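Local coordinates for protein C2 toxin component I (Clostridium botulinum, PDB 2J3X) that acts as the enzymatic component of the binary C2 toxin, an ADP-ribosyltransferase whose target inside the host cell is actin, at residues S114-D117 / D123-D126; K131-I136 / S197-T202; V164-P169 / F191-E196; K335-E340 / F401-I406. The protein carries 2 engineered substitutions. One frame throughout, in Å; residues are numbered along the deposited sequence.

Interaction 1 (S114-D117 / D123-D126); sequences SIRD and DISD. With SO4 (sulfate ion), chain O.
Ile124 lies against Ile115 and Arg116, and its branches can be followed outward from the backbone. Ile124 CB is 3.9 Å from Ile115 O, and Ile124 CG2 comes closer, to 3.6 Å from Ile115 O. With CG1 placed beside its own backbone N (chi1 -60°), Ile124 CG1 touches both Ile115 O and, at 3.9 Å, Arg116 CG. At the tip, Ile124 CD1 lies 3.8 Å from Ile115 CG2; the two isoleucines run alongside each other with their ends in the same direction. Ile209 of strand 206-216 touches both.

Polar groups line the other parts of the approach. Arg116 CA is 3.3 Å from Asp123 O, a CA-H...O contact, and a water joins the two segments by donating to Ile115 O and accepting from Ser125 N. The guanidinium of Arg116 turns elsewhere, to the carbonyls of Asp207 and Glu158 and the ring of Tyr208. A sulfate, probably from the crystallisation liquor, accepts from Ile115 N at its O2 (2.7 Å). Its O3 accepts from Arg116 N at 2.6 Å. The arrangement is a long connection folded back on itself between strand 98-102 and helix 126-136, with Ser125 as N-cap, within the first ADP-ribosyltransferase-like unit.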
loop_
_atom_site.group_PDB
_atom_site.type_symbol
_atom_site.label_atom_id
_atom_site.label_comp_id
_atom_site.label_asym_id
_atom_site.label_seq_id
_atom_site.Cartn_x
_atom_site.Cartn_y
_atom_site.Cartn_z
ATOM N N SER A 114 22.420 0.302 -2.710
ATOM C CA SER A 114 22.991 1.560 -2.230
ATOM C C SER A 114 23.004 2.594 -3.350
ATOM O O SER A 114 23.018 2.259 -4.554
ATOM C CB SER A 114 24.440 1.353 -1.750
ATOM O OG SER A 114 25.161 0.655 -2.760
ATOM N N ILE A 115 22.953 3.857 -2.926
ATOM C CA ILE A 115 22.802 4.942 -3.869
ATOM C C ILE A 115 24.095 5.765 -4.010
ATOM O O ILE A 115 24.536 6.045 -5.140
ATOM C CB ILE A 115 21.624 5.850 -3.393
ATOM C CG1 ILE A 115 20.274 5.125 -3.477
ATOM C CG2 ILE A 115 21.657 7.167 -4.156
ATOM C CD1 ILE A 115 19.991 4.616 -4.794
ATOM N N ARG A 116 24.702 6.118 -2.887
ATOM C CA ARG A 116 25.982 6.859 -2.922
ATOM C C ARG A 116 27.102 5.823 -2.937
ATOM O O ARG A 116 27.586 5.439 -1.874
ATOM C CB ARG A 116 26.095 7.724 -1.706
ATOM C CG ARG A 116 25.080 8.922 -1.723
ATOM C CD ARG A 116 25.116 9.612 -0.387
ATOM N NE ARG A 116 24.307 10.851 -0.381
ATOM C CZ ARG A 116 23.735 11.352 0.705
ATOM N NH1 ARG A 116 23.835 10.699 1.885
ATOM N NH2 ARG A 116 23.029 12.491 0.628
ATOM N N ASP A 117 27.534 5.437 -4.128
ATOM C CA ASP A 117 28.462 4.267 -4.270
ATOM C C ASP A 117 29.914 4.641 -4.460
ATOM O O ASP A 117 30.797 3.749 -4.480
ATOM C CB ASP A 117 28.168 3.424 -5.498
ATOM C CG ASP A 117 26.913 2.630 -5.401
ATOM O OD1 ASP A 117 26.301 2.597 -4.332
ATOM O OD2 ASP A 117 26.582 1.963 -6.423
ATOM N N ASP A 123 29.311 10.177 -3.456
ATOM C CA ASP A 123 28.814 10.542 -4.765
ATOM C C ASP A 123 27.994 9.454 -5.392
ATOM O O ASP A 123 28.066 8.289 -5.002
ATOM C CB ASP A 123 29.961 10.920 -5.715
ATOM C CG ASP A 123 30.749 12.147 -5.229
ATOM O OD1 ASP A 123 30.327 12.842 -4.286
ATOM O OD2 ASP A 123 31.834 12.366 -5.814
ATOM N N ILE A 124 27.245 9.827 -6.420
ATOM C CA ILE A 124 26.312 8.910 -7.053
ATOM C C ILE A 124 26.695 8.751 -8.508
ATOM O O ILE A 124 26.884 9.749 -9.216
ATOM C CB ILE A 124 24.864 9.457 -6.950
ATOM C CG1 ILE A 124 24.509 9.618 -5.470
ATOM C CG2 ILE A 124 23.843 8.530 -7.629
ATOM C CD1 ILE A 124 23.201 10.483 -5.183
ATOM N N SER A 125 26.854 7.503 -8.951
ATOM C CA SER A 125 27.241 7.203 -10.311
ATOM C C SER A 125 26.019 7.378 -11.226
ATOM O O SER A 125 24.884 7.118 -10.831
ATOM C CB SER A 125 27.715 5.742 -10.397
ATOM O OG SER A 125 28.021 5.400 -11.743
ATOM N N ASP A 126 26.252 7.791 -12.461
ATOM C CA ASP A 126 25.181 7.817 -13.474
ATOM C C ASP A 126 24.594 6.435 -13.696
ATOM O O ASP A 126 23.423 6.294 -13.992
ATOM C CB ASP A 126 25.707 8.339 -14.818
ATOM C CG ASP A 126 25.881 9.817 -14.821
ATOM O OD1 ASP A 126 25.419 10.473 -13.848
ATOM O OD2 ASP A 126 26.506 10.344 -15.791
HETATM S S SO4 O . 23.575 4.599 0.472
HETATM O O1 SO4 O . 23.169 5.310 1.659
HETATM O O2 SO4 O . 22.364 4.260 -0.284
HETATM O O3 SO4 O . 24.471 5.368 -0.380
HETATM O O4 SO4 O . 24.310 3.334 0.799
HETATM O O HOH W 1 26.308 5.373 -7.250
#

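Interaction 2 (K131-I136 / S197-T202); sequences KVRQQI and SAIITT. With SO4 (sulfate ion), chain Q.
Arg133 on helix 126-136 and Ala198 on strand 191-203 mark the closest backbone approach, with their CA atoms 6.3 Å apart. Ala198 directs its methyl toward the helix, and Ala198 CB packs 3.9 Å from Arg133 CG. From there the arginine runs straight: CG stands beside the backbone N (chi1 -78°), and the chain stays extended as far as NE, which carries the guanidinium past the methyl to the strand carbonyl.

The guanidinium grips that carbonyl side-on. Arg133 NE and NH2 both donate to Ala198 O, each at 2.8 Å and each with an N-H...O angle of 143°. The oxygen lies close to the guanidinium plane, at its edge. The two donors approach differently, NH2 nearly in line with the C=O bond and NE tilted out of the carbonyl plane. Ile199 CG2 adds an apolar neighbour 4.1 Å from Arg133 NH2. Elsewhere on the helix, Lys131 NZ donates to a sulfate oxygen, O2, at 2.8 Å.

Ser197 and Ile199 pair with strand 206-216, so the intervening Ala198 carbonyl faces the other way. Two hydrogen bonds thus converge on one acceptor, probably strengthened by the arginine's charge, and satisfy a strand carbonyl with a helix side chain.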
loop_
_atom_site.group_PDB
_atom_site.type_symbol
_atom_site.label_atom_id
_atom_site.label_comp_id
_atom_site.label_asym_id
_atom_site.label_seq_id
_atom_site.Cartn_x
_atom_site.Cartn_y
_atom_site.Cartn_z
ATOM N N LYS A 131 19.827 2.985 -13.016
ATOM C CA LYS A 131 19.202 1.821 -12.383
ATOM C C LYS A 131 17.961 2.237 -11.588
ATOM O O LYS A 131 16.899 1.585 -11.691
ATOM C CB LYS A 131 20.245 1.163 -11.483
ATOM C CG LYS A 131 19.734 0.018 -10.669
ATOM C CD LYS A 131 20.910 -0.600 -9.906
ATOM C CE LYS A 131 20.417 -1.729 -9.029
ATOM N NZ LYS A 131 19.957 -2.872 -9.787
ATOM N N VAL A 132 18.072 3.327 -10.820
ATOM C CA VAL A 132 16.919 3.874 -10.062
ATOM C C VAL A 132 15.813 4.291 -11.033
ATOM O O VAL A 132 14.658 3.908 -10.821
ATOM C CB VAL A 132 17.351 5.079 -9.178
ATOM C CG1 VAL A 132 16.105 5.826 -8.631
ATOM C CG2 VAL A 132 18.234 4.619 -7.992
ATOM N N ARG A 133 16.160 5.041 -12.100
ATOM C CA ARG A 133 15.161 5.443 -13.113
ATOM C C ARG A 133 14.428 4.231 -13.695
ATOM O O ARG A 133 13.197 4.215 -13.780
ATOM C CB ARG A 133 15.841 6.184 -14.252
ATOM C CG ARG A 133 16.175 7.618 -13.907
ATOM C CD ARG A 133 17.070 8.188 -15.027
ATOM N NE ARG A 133 17.304 9.620 -14.850
ATOM C CZ ARG A 133 18.157 10.331 -15.595
ATOM N NH1 ARG A 133 18.925 9.709 -16.509
ATOM N NH2 ARG A 133 18.290 11.642 -15.396
ATOM N N GLN A 134 15.167 3.197 -14.073
ATOM C CA GLN A 134 14.513 2.046 -14.687
ATOM C C GLN A 134 13.577 1.336 -13.696
ATOM O O GLN A 134 12.485 0.871 -14.062
ATOM C CB GLN A 134 15.552 1.097 -15.304
ATOM C CG GLN A 134 16.169 1.668 -16.589
ATOM C CD GLN A 134 15.076 2.207 -17.547
ATOM O OE1 GLN A 134 14.222 1.452 -18.025
ATOM N NE2 GLN A 134 15.069 3.521 -17.766
ATOM N N GLN A 135 13.951 1.298 -12.421
ATOM C CA GLN A 135 13.094 0.571 -11.472
ATOM C C GLN A 135 11.874 1.390 -11.016
ATOM O O GLN A 135 10.758 0.837 -10.866
ATOM C CB GLN A 135 13.946 0.219 -10.280
ATOM C CG GLN A 135 13.194 -0.409 -9.151
ATOM C CD GLN A 135 14.142 -0.967 -8.091
ATOM O OE1 GLN A 135 15.163 -1.572 -8.426
ATOM N NE2 GLN A 135 13.776 -0.803 -6.840
ATOM N N ILE A 136 12.060 2.699 -10.781
ATOM C CA ILE A 136 10.992 3.425 -10.107
ATOM C C ILE A 136 10.077 4.314 -10.982
ATOM O O ILE A 136 8.985 4.684 -10.541
ATOM C CB ILE A 136 11.508 4.273 -8.903
ATOM C CG1 ILE A 136 12.179 5.569 -9.367
ATOM C CG2 ILE A 136 12.485 3.487 -7.960
ATOM C CD1 ILE A 136 12.492 6.556 -8.278
ATOM N N SER A 197 10.424 11.579 -12.876
ATOM C CA SER A 197 11.800 11.843 -13.346
ATOM C C SER A 197 12.745 11.784 -12.166
ATOM O O SER A 197 12.323 11.886 -11.034
ATOM C CB SER A 197 11.929 13.222 -14.011
ATOM O OG SER A 197 11.588 14.242 -13.108
ATOM N N ALA A 198 14.025 11.598 -12.460
ATOM C CA ALA A 198 15.036 11.553 -11.417
ATOM C C ALA A 198 16.325 12.118 -11.972
ATOM O O ALA A 198 16.711 11.787 -13.109
ATOM C CB ALA A 198 15.264 10.111 -10.983
ATOM N N ILE A 199 16.976 12.937 -11.176
ATOM C CA ILE A 199 18.306 13.503 -11.545
ATOM C C ILE A 199 19.207 13.410 -10.340
ATOM O O ILE A 199 18.721 13.262 -9.217
ATOM C CB ILE A 199 18.225 14.968 -12.034
ATOM C CG1 ILE A 199 17.727 15.886 -10.905
ATOM C CG2 ILE A 199 17.408 15.041 -13.320
ATOM C CD1 ILE A 199 17.887 17.447 -11.235
ATOM N N ILE A 200 20.511 13.516 -10.573
ATOM C CA ILE A 200 21.438 13.709 -9.471
ATOM C C ILE A 200 21.544 15.202 -9.217
ATOM O O ILE A 200 21.627 16.002 -10.172
ATOM C CB ILE A 200 22.845 13.096 -9.737
ATOM C CG1 ILE A 200 22.733 11.564 -9.770
ATOM C CG2 ILE A 200 23.827 13.496 -8.620
ATOM C CD1 ILE A 200 23.852 10.873 -10.626
ATOM N N THR A 201 21.459 15.566 -7.954
ATOM C CA THR A 201 21.621 16.955 -7.508
ATOM C C THR A 201 22.552 17.070 -6.291
ATOM O O THR A 201 22.688 16.137 -5.504
ATOM C CB THR A 201 20.267 17.645 -7.188
ATOM O OG1 THR A 201 20.489 19.069 -7.157
ATOM C CG2 THR A 201 19.720 17.202 -5.808
ATOM N N THR A 202 23.191 18.232 -6.142
ATOM C CA THR A 202 24.066 18.528 -5.007
ATOM C C THR A 202 23.448 19.677 -4.213
ATOM O O THR A 202 23.084 20.720 -4.774
ATOM C CB THR A 202 25.488 18.893 -5.510
ATOM O OG1 THR A 202 25.971 17.860 -6.385
ATOM C CG2 THR A 202 26.456 19.101 -4.379
HETATM S S SO4 Q . 19.783 -5.371 -6.878
HETATM O O1 SO4 Q . 19.182 -5.432 -5.555
HETATM O O2 SO4 Q . 18.965 -4.464 -7.677
HETATM O O3 SO4 Q . 21.134 -4.812 -6.637
HETATM O O4 SO4 Q . 19.794 -6.640 -7.566
#

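Interaction 3 (V164-P169 / F191-E196); sequences VKTRVP and FSIIPE
Ile193 meets both Val164 and Thr166, and these three residues account for nearly all the surface buried here. Each directs its CB toward the opposite strand, and the contact is made by side chains alone: the nearest CA pairs, Val164 with Pro195 and Thr166 with Ile193, are 8.1 and 8.3 Å apart.

The isoleucine serves its two partners with separate branches. Ile193 CG2, anti to the backbone N, reaches Val164, where it lies 3.9 Å from Val164 CG1; the two side chains lie alongside one another, running antiparallel. The other branch starts beside the backbone N (chi1 -76°) and bends again at chi2 (-75°), which brings CD1 across the threonine. This methyl, Ile193 CD1, is 3.9 Å from Thr166 CB and the same distance from Thr166 OG1. All these separations are ordinary van der Waals contacts, with no sign of strain. The threonine hydroxyl has its polar partner elsewhere, in the Gly213 carbonyl of strand 206-216, and that hydrogen bond should limit rotation of the side chain met by CD1.

Within the mixed sheet, strands 162-168 and 191-203 are second neighbours with strand 206-216 running between them. Lys165 makes backbone bonds to Ile211 and Gly213 of that middle strand, and the side chains of the two flanking strands meet across it on one face of the sheet. Strand 98-102 lies on the other flank of 162-168, and its Val102 touches all three residues. Leu149 of strand 147-150 packs on Thr166, while Phe104, from a loop, adds to the hydrophobic surroundings of Ile193.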
loop_
_atom_site.group_PDB
_atom_site.type_symbol
_atom_site.label_atom_id
_atom_site.label_comp_id
_atom_site.label_asym_id
_atom_site.label_seq_id
_atom_site.Cartn_x
_atom_site.Cartn_y
_atom_site.Cartn_z
ATOM N N VAL A 164 12.214 13.262 -2.572
ATOM C CA VAL A 164 11.069 13.186 -3.416
ATOM C C VAL A 164 10.263 14.459 -3.326
ATOM O O VAL A 164 9.742 14.762 -2.269
ATOM C CB VAL A 164 10.180 11.959 -2.977
ATOM C CG1 VAL A 164 8.979 11.780 -3.923
ATOM C CG2 VAL A 164 11.060 10.669 -2.975
ATOM N N LYS A 165 10.206 15.194 -4.429
ATOM C CA LYS A 165 9.526 16.526 -4.485
ATOM C C LYS A 165 8.208 16.337 -5.248
ATOM O O LYS A 165 8.171 15.597 -6.242
ATOM C CB LYS A 165 10.422 17.510 -5.250
ATOM C CG LYS A 165 9.928 18.941 -5.251
ATOM C CD LYS A 165 10.962 19.858 -5.940
ATOM C CE LYS A 165 10.488 21.253 -5.957
ATOM N NZ LYS A 165 11.611 22.029 -6.643
ATOM N N THR A 166 7.135 16.928 -4.748
ATOM C CA THR A 166 5.844 16.792 -5.372
ATOM C C THR A 166 5.059 18.091 -5.213
ATOM O O THR A 166 5.487 18.999 -4.533
ATOM C CB THR A 166 5.036 15.588 -4.799
ATOM O OG1 THR A 166 3.912 15.328 -5.655
ATOM C CG2 THR A 166 4.534 15.877 -3.391
ATOM N N ARG A 167 3.919 18.155 -5.865
ATOM C CA ARG A 167 2.965 19.277 -5.748
ATOM C C ARG A 167 1.630 18.715 -5.262
ATOM O O ARG A 167 1.058 17.810 -5.897
ATOM C CB ARG A 167 2.831 19.885 -7.141
ATOM C CG ARG A 167 1.786 20.998 -7.308
ATOM C CD ARG A 167 1.998 21.601 -8.682
ATOM N NE ARG A 167 1.346 22.907 -8.773
ATOM C CZ ARG A 167 1.909 24.062 -9.136
ATOM N NH1 ARG A 167 3.201 24.156 -9.492
ATOM N NH2 ARG A 167 1.151 25.145 -9.147
ATOM N N VAL A 168 1.110 19.245 -4.160
ATOM C CA VAL A 168 -0.180 18.845 -3.665
ATOM C C VAL A 168 -1.218 19.819 -4.240
ATOM O O VAL A 168 -1.066 21.039 -4.087
ATOM C CB VAL A 168 -0.237 18.965 -2.134
ATOM C CG1 VAL A 168 -1.609 18.475 -1.607
ATOM C CG2 VAL A 168 0.961 18.218 -1.511
ATOM N N PRO A 169 -2.271 19.278 -4.883
ATOM C CA PRO A 169 -3.324 20.131 -5.462
ATOM C C PRO A 169 -4.148 20.945 -4.488
ATOM O O PRO A 169 -4.457 20.489 -3.387
ATOM C CB PRO A 169 -4.196 19.118 -6.238
ATOM C CG PRO A 169 -3.237 17.977 -6.525
ATOM C CD PRO A 169 -2.487 17.864 -5.221
ATOM N N PHE A 191 -2.173 8.102 0.214
ATOM C CA PHE A 191 -1.730 8.626 -1.067
ATOM C C PHE A 191 -0.582 7.799 -1.559
ATOM O O PHE A 191 0.177 7.243 -0.744
ATOM C CB PHE A 191 -1.224 10.077 -0.937
ATOM C CG PHE A 191 -2.335 11.093 -0.842
ATOM C CD1 PHE A 191 -3.161 11.309 -1.930
ATOM C CD2 PHE A 191 -2.537 11.821 0.334
ATOM C CE1 PHE A 191 -4.219 12.226 -1.861
ATOM C CE2 PHE A 191 -3.604 12.756 0.430
ATOM C CZ PHE A 191 -4.417 12.949 -0.690
ATOM N N SER A 192 -0.391 7.817 -2.877
ATOM C CA SER A 192 0.774 7.213 -3.489
ATOM C C SER A 192 1.590 8.271 -4.211
ATOM O O SER A 192 1.074 9.351 -4.525
ATOM C CB SER A 192 0.373 6.162 -4.525
ATOM O OG SER A 192 -0.291 5.085 -3.854
ATOM N N ILE A 193 2.839 7.919 -4.461
ATOM C CA ILE A 193 3.709 8.765 -5.300
ATOM C C ILE A 193 4.065 7.935 -6.531
ATOM O O ILE A 193 4.394 6.755 -6.406
ATOM C CB ILE A 193 4.955 9.176 -4.545
ATOM C CG1 ILE A 193 4.628 10.283 -3.546
ATOM C CG2 ILE A 193 5.949 9.861 -5.495
ATOM C CD1 ILE A 193 4.410 11.732 -4.251
ATOM N N ILE A 194 3.990 8.567 -7.704
ATOM C CA ILE A 194 4.447 7.998 -8.962
ATOM C C ILE A 194 5.672 8.818 -9.442
ATOM O O ILE A 194 5.527 9.977 -9.867
ATOM C CB ILE A 194 3.358 8.073 -10.011
ATOM C CG1 ILE A 194 2.102 7.315 -9.558
ATOM C CG2 ILE A 194 3.880 7.462 -11.349
ATOM C CD1 ILE A 194 0.907 7.494 -10.526
ATOM N N PRO A 195 6.876 8.251 -9.314
ATOM C CA PRO A 195 8.080 9.013 -9.731
ATOM C C PRO A 195 7.960 9.245 -11.234
ATOM O O PRO A 195 7.615 8.326 -11.979
ATOM C CB PRO A 195 9.220 8.006 -9.447
ATOM C CG PRO A 195 8.685 7.260 -8.226
ATOM C CD PRO A 195 7.248 6.943 -8.700
ATOM N N GLU A 196 8.193 10.491 -11.652
ATOM C CA GLU A 196 8.109 10.840 -13.071
ATOM C C GLU A 196 9.467 11.135 -13.694
ATOM O O GLU A 196 9.625 10.905 -14.909
ATOM C CB GLU A 196 7.165 12.033 -13.257
ATOM C CG GLU A 196 5.730 11.786 -12.672
ATOM C CD GLU A 196 4.848 10.848 -13.476
ATOM O OE1 GLU A 196 5.311 10.276 -14.506
ATOM O OE2 GLU A 196 3.657 10.668 -13.071
#

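Interaction 4 (K335-E340 / F401-I406); sequences KWTGKE and FRITPI. With SO4 (sulfate ion), chain R.
Ile403 reaches Trp336 and Thr337 because its CG1 stands anti to the carbonyl carbon (chi1 -62°) and the chain then continues extended, delivering CD1 to the end of helix 326-336. There Ile403 CD1 touches Trp336 CB at 3.6 Å and Thr337 N at 3.7 Å. In Thr337, chi1 of -60° splits the branches: OG1 stays beside its backbone N, 3.8 Å from Ile403 CD1, while CG2 turns to the Phe401 carbonyl, 3.8 Å from its O.

The polar link between the segments is a water. It donates to Thr337 OG1 (2.8 Å) and accepts from Ile403 N (2.9 Å); the same hydroxyl also bonds to Ile333 O, one turn back in the helix. A type II turn from Trp336 to Lys339 then redirects the chain. At its last residue, Lys339 CD lies over one face of the Trp336 indole, toward the rim, and a sulfate is bound by Lys339 NZ and by Glu340 N, which is 2.6 Å from sulfate O1 in a nearly straight bond (172°).

The turn leads from helix 326-336 into edge strand 340-341, and Gly338 and Lys339 pair through the backbone with Ile400 of strand 397-411. Phe332 and Ile333 also touch Ile403 from the helix, while Val419 meets it from strand 414-426. On that flank, Phe401 and Arg402 form a classic beta bulge opposite Asp422.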
loop_
_atom_site.group_PDB
_atom_site.type_symbol
_atom_site.label_atom_id
_atom_site.label_comp_id
_atom_site.label_asym_id
_atom_site.label_seq_id
_atom_site.Cartn_x
_atom_site.Cartn_y
_atom_site.Cartn_z
ATOM N N LYS A 335 15.651 -10.338 -0.338
ATOM C CA LYS A 335 15.528 -11.464 -1.252
ATOM C C LYS A 335 14.353 -11.329 -2.214
ATOM O O LYS A 335 14.466 -11.613 -3.425
ATOM C CB LYS A 335 15.399 -12.779 -0.472
ATOM C CG LYS A 335 15.162 -13.959 -1.392
ATOM C CD LYS A 335 15.173 -15.239 -0.633
ATOM C CE LYS A 335 14.792 -16.344 -1.598
ATOM N NZ LYS A 335 14.750 -17.704 -0.909
ATOM N N TRP A 336 13.207 -10.909 -1.694
ATOM C CA TRP A 336 11.953 -11.090 -2.470
ATOM C C TRP A 336 11.535 -9.877 -3.253
ATOM O O TRP A 336 10.712 -9.980 -4.160
ATOM C CB TRP A 336 10.799 -11.578 -1.563
ATOM C CG TRP A 336 11.007 -13.065 -1.223
ATOM C CD1 TRP A 336 11.658 -13.593 -0.134
ATOM C CD2 TRP A 336 10.639 -14.161 -2.044
ATOM N NE1 TRP A 336 11.714 -14.980 -0.244
ATOM C CE2 TRP A 336 11.063 -15.349 -1.385
ATOM C CE3 TRP A 336 9.942 -14.267 -3.254
ATOM C CZ2 TRP A 336 10.848 -16.599 -1.926
ATOM C CZ3 TRP A 336 9.713 -15.520 -3.787
ATOM C CH2 TRP A 336 10.200 -16.671 -3.131
ATOM N N THR A 337 12.094 -8.721 -2.902
ATOM C CA THR A 337 11.785 -7.550 -3.719
ATOM C C THR A 337 12.296 -7.870 -5.121
ATOM O O THR A 337 13.485 -8.203 -5.309
ATOM C CB THR A 337 12.467 -6.285 -3.153
ATOM O OG1 THR A 337 11.993 -6.050 -1.828
ATOM C CG2 THR A 337 12.073 -5.041 -4.014
ATOM N N GLY A 338 11.426 -7.759 -6.128
ATOM C CA GLY A 338 11.889 -7.959 -7.491
ATOM C C GLY A 338 11.625 -9.352 -8.046
ATOM O O GLY A 338 11.772 -9.578 -9.258
ATOM N N LYS A 339 11.223 -10.287 -7.191
ATOM C CA LYS A 339 10.965 -11.646 -7.615
ATOM C C LYS A 339 9.550 -11.811 -8.132
ATOM O O LYS A 339 8.662 -11.047 -7.787
ATOM C CB LYS A 339 11.157 -12.616 -6.446
ATOM C CG LYS A 339 12.623 -12.753 -6.043
ATOM C CD LYS A 339 12.889 -13.887 -5.024
ATOM C CE LYS A 339 12.731 -15.299 -5.609
ATOM N NZ LYS A 339 13.758 -15.580 -6.687
ATOM N N GLU A 340 9.384 -12.851 -8.935
ATOM C CA GLU A 340 8.117 -13.193 -9.583
ATOM C C GLU A 340 7.402 -14.286 -8.794
ATOM O O GLU A 340 8.039 -15.142 -8.166
ATOM C CB GLU A 340 8.393 -13.676 -10.990
ATOM C CG GLU A 340 8.979 -12.560 -11.797
ATOM C CD GLU A 340 9.131 -12.863 -13.269
ATOM O OE1 GLU A 340 8.804 -13.999 -13.728
ATOM O OE2 GLU A 340 9.588 -11.913 -13.960
ATOM N N PHE A 401 7.266 -5.621 -6.158
ATOM C CA PHE A 401 8.092 -4.423 -6.287
ATOM C C PHE A 401 8.329 -3.690 -4.985
ATOM O O PHE A 401 9.158 -2.761 -4.948
ATOM C CB PHE A 401 7.531 -3.530 -7.438
ATOM C CG PHE A 401 6.213 -2.888 -7.112
ATOM C CD1 PHE A 401 6.174 -1.660 -6.331
ATOM C CD2 PHE A 401 5.009 -3.483 -7.531
ATOM C CE1 PHE A 401 4.913 -1.067 -5.999
ATOM C CE2 PHE A 401 3.738 -2.877 -7.185
ATOM C CZ PHE A 401 3.706 -1.708 -6.414
ATOM N N ARG A 402 7.661 -4.068 -3.887
ATOM C CA ARG A 402 8.014 -3.488 -2.589
ATOM C C ARG A 402 7.373 -4.355 -1.520
ATOM O O ARG A 402 6.325 -4.967 -1.750
ATOM C CB ARG A 402 7.430 -2.062 -2.485
ATOM C CG ARG A 402 7.831 -1.328 -1.198
ATOM C CD ARG A 402 7.270 0.137 -1.223
ATOM N NE ARG A 402 5.796 0.120 -1.117
ATOM C CZ ARG A 402 5.040 1.121 -0.630
ATOM N NH1 ARG A 402 5.600 2.286 -0.261
ATOM N NH2 ARG A 402 3.718 0.932 -0.486
ATOM N N ILE A 403 8.022 -4.407 -0.369
ATOM C CA ILE A 403 7.558 -5.196 0.753
ATOM C C ILE A 403 7.732 -4.329 1.950
ATOM O O ILE A 403 8.844 -3.860 2.274
ATOM C CB ILE A 403 8.398 -6.515 0.935
ATOM C CG1 ILE A 403 8.248 -7.387 -0.292
ATOM C CG2 ILE A 403 7.866 -7.308 2.173
ATOM C CD1 ILE A 403 9.398 -8.440 -0.415
ATOM N N THR A 404 6.613 -4.104 2.635
ATOM C CA THR A 404 6.555 -3.207 3.778
ATOM C C THR A 404 6.222 -3.946 5.086
ATOM O O THR A 404 5.157 -4.544 5.178
ATOM C CB THR A 404 5.424 -2.176 3.535
ATOM O OG1 THR A 404 5.758 -1.422 2.335
ATOM C CG2 THR A 404 5.410 -1.211 4.699
ATOM N N PRO A 405 7.095 -3.874 6.095
ATOM C CA PRO A 405 6.732 -4.570 7.386
ATOM C C PRO A 405 5.646 -3.793 8.139
ATOM O O PRO A 405 5.642 -2.543 8.113
ATOM C CB PRO A 405 8.032 -4.474 8.228
ATOM C CG PRO A 405 9.061 -3.910 7.323
ATOM C CD PRO A 405 8.379 -3.180 6.177
ATOM N N ILE A 406 4.779 -4.510 8.852
ATOM C CA ILE A 406 3.766 -3.879 9.667
ATOM C C ILE A 406 3.585 -4.697 10.913
ATOM O O ILE A 406 4.118 -5.818 11.011
ATOM C CB ILE A 406 2.403 -3.821 8.934
ATOM C CG1 ILE A 406 1.859 -5.251 8.642
ATOM C CG2 ILE A 406 2.503 -2.996 7.619
ATOM C CD1 ILE A 406 0.350 -5.278 8.337
HETATM S S SO4 R . 12.451 -14.468 -10.183
HETATM O O1 SO4 R . 11.388 -14.468 -9.187
HETATM O O2 SO4 R . 12.777 -13.106 -10.612
HETATM O O3 SO4 R . 13.624 -15.105 -9.587
HETATM O O4 SO4 R . 12.043 -15.232 -11.369
HETATM O O HOH W 2 10.772 -3.643 -0.969
#

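How the interactions relate
Interactions 1, 2 and 3 lie in the first ADP-ribosyltransferase-like region, interaction 4 in the second. Interactions 1 and 2 follow in series, centres 10 Å apart, and touch where Ile115 CD1 meets Val132 CG2 at 3.6 Å: the loop of the first leads into helix 126-136 of the second. Interaction 3 is nested within the chain closed by interaction 2 and shares strand 191-203 with it, so one long strand carries both a helix contact and a contact with a second-neighbour strand of the same sheet. Interaction 4 comes last, its centre about 20 Å from that of interaction 2, although their nearest atoms are about 5 Å apart. Helix 126-136 thus lies near the junction between the two units.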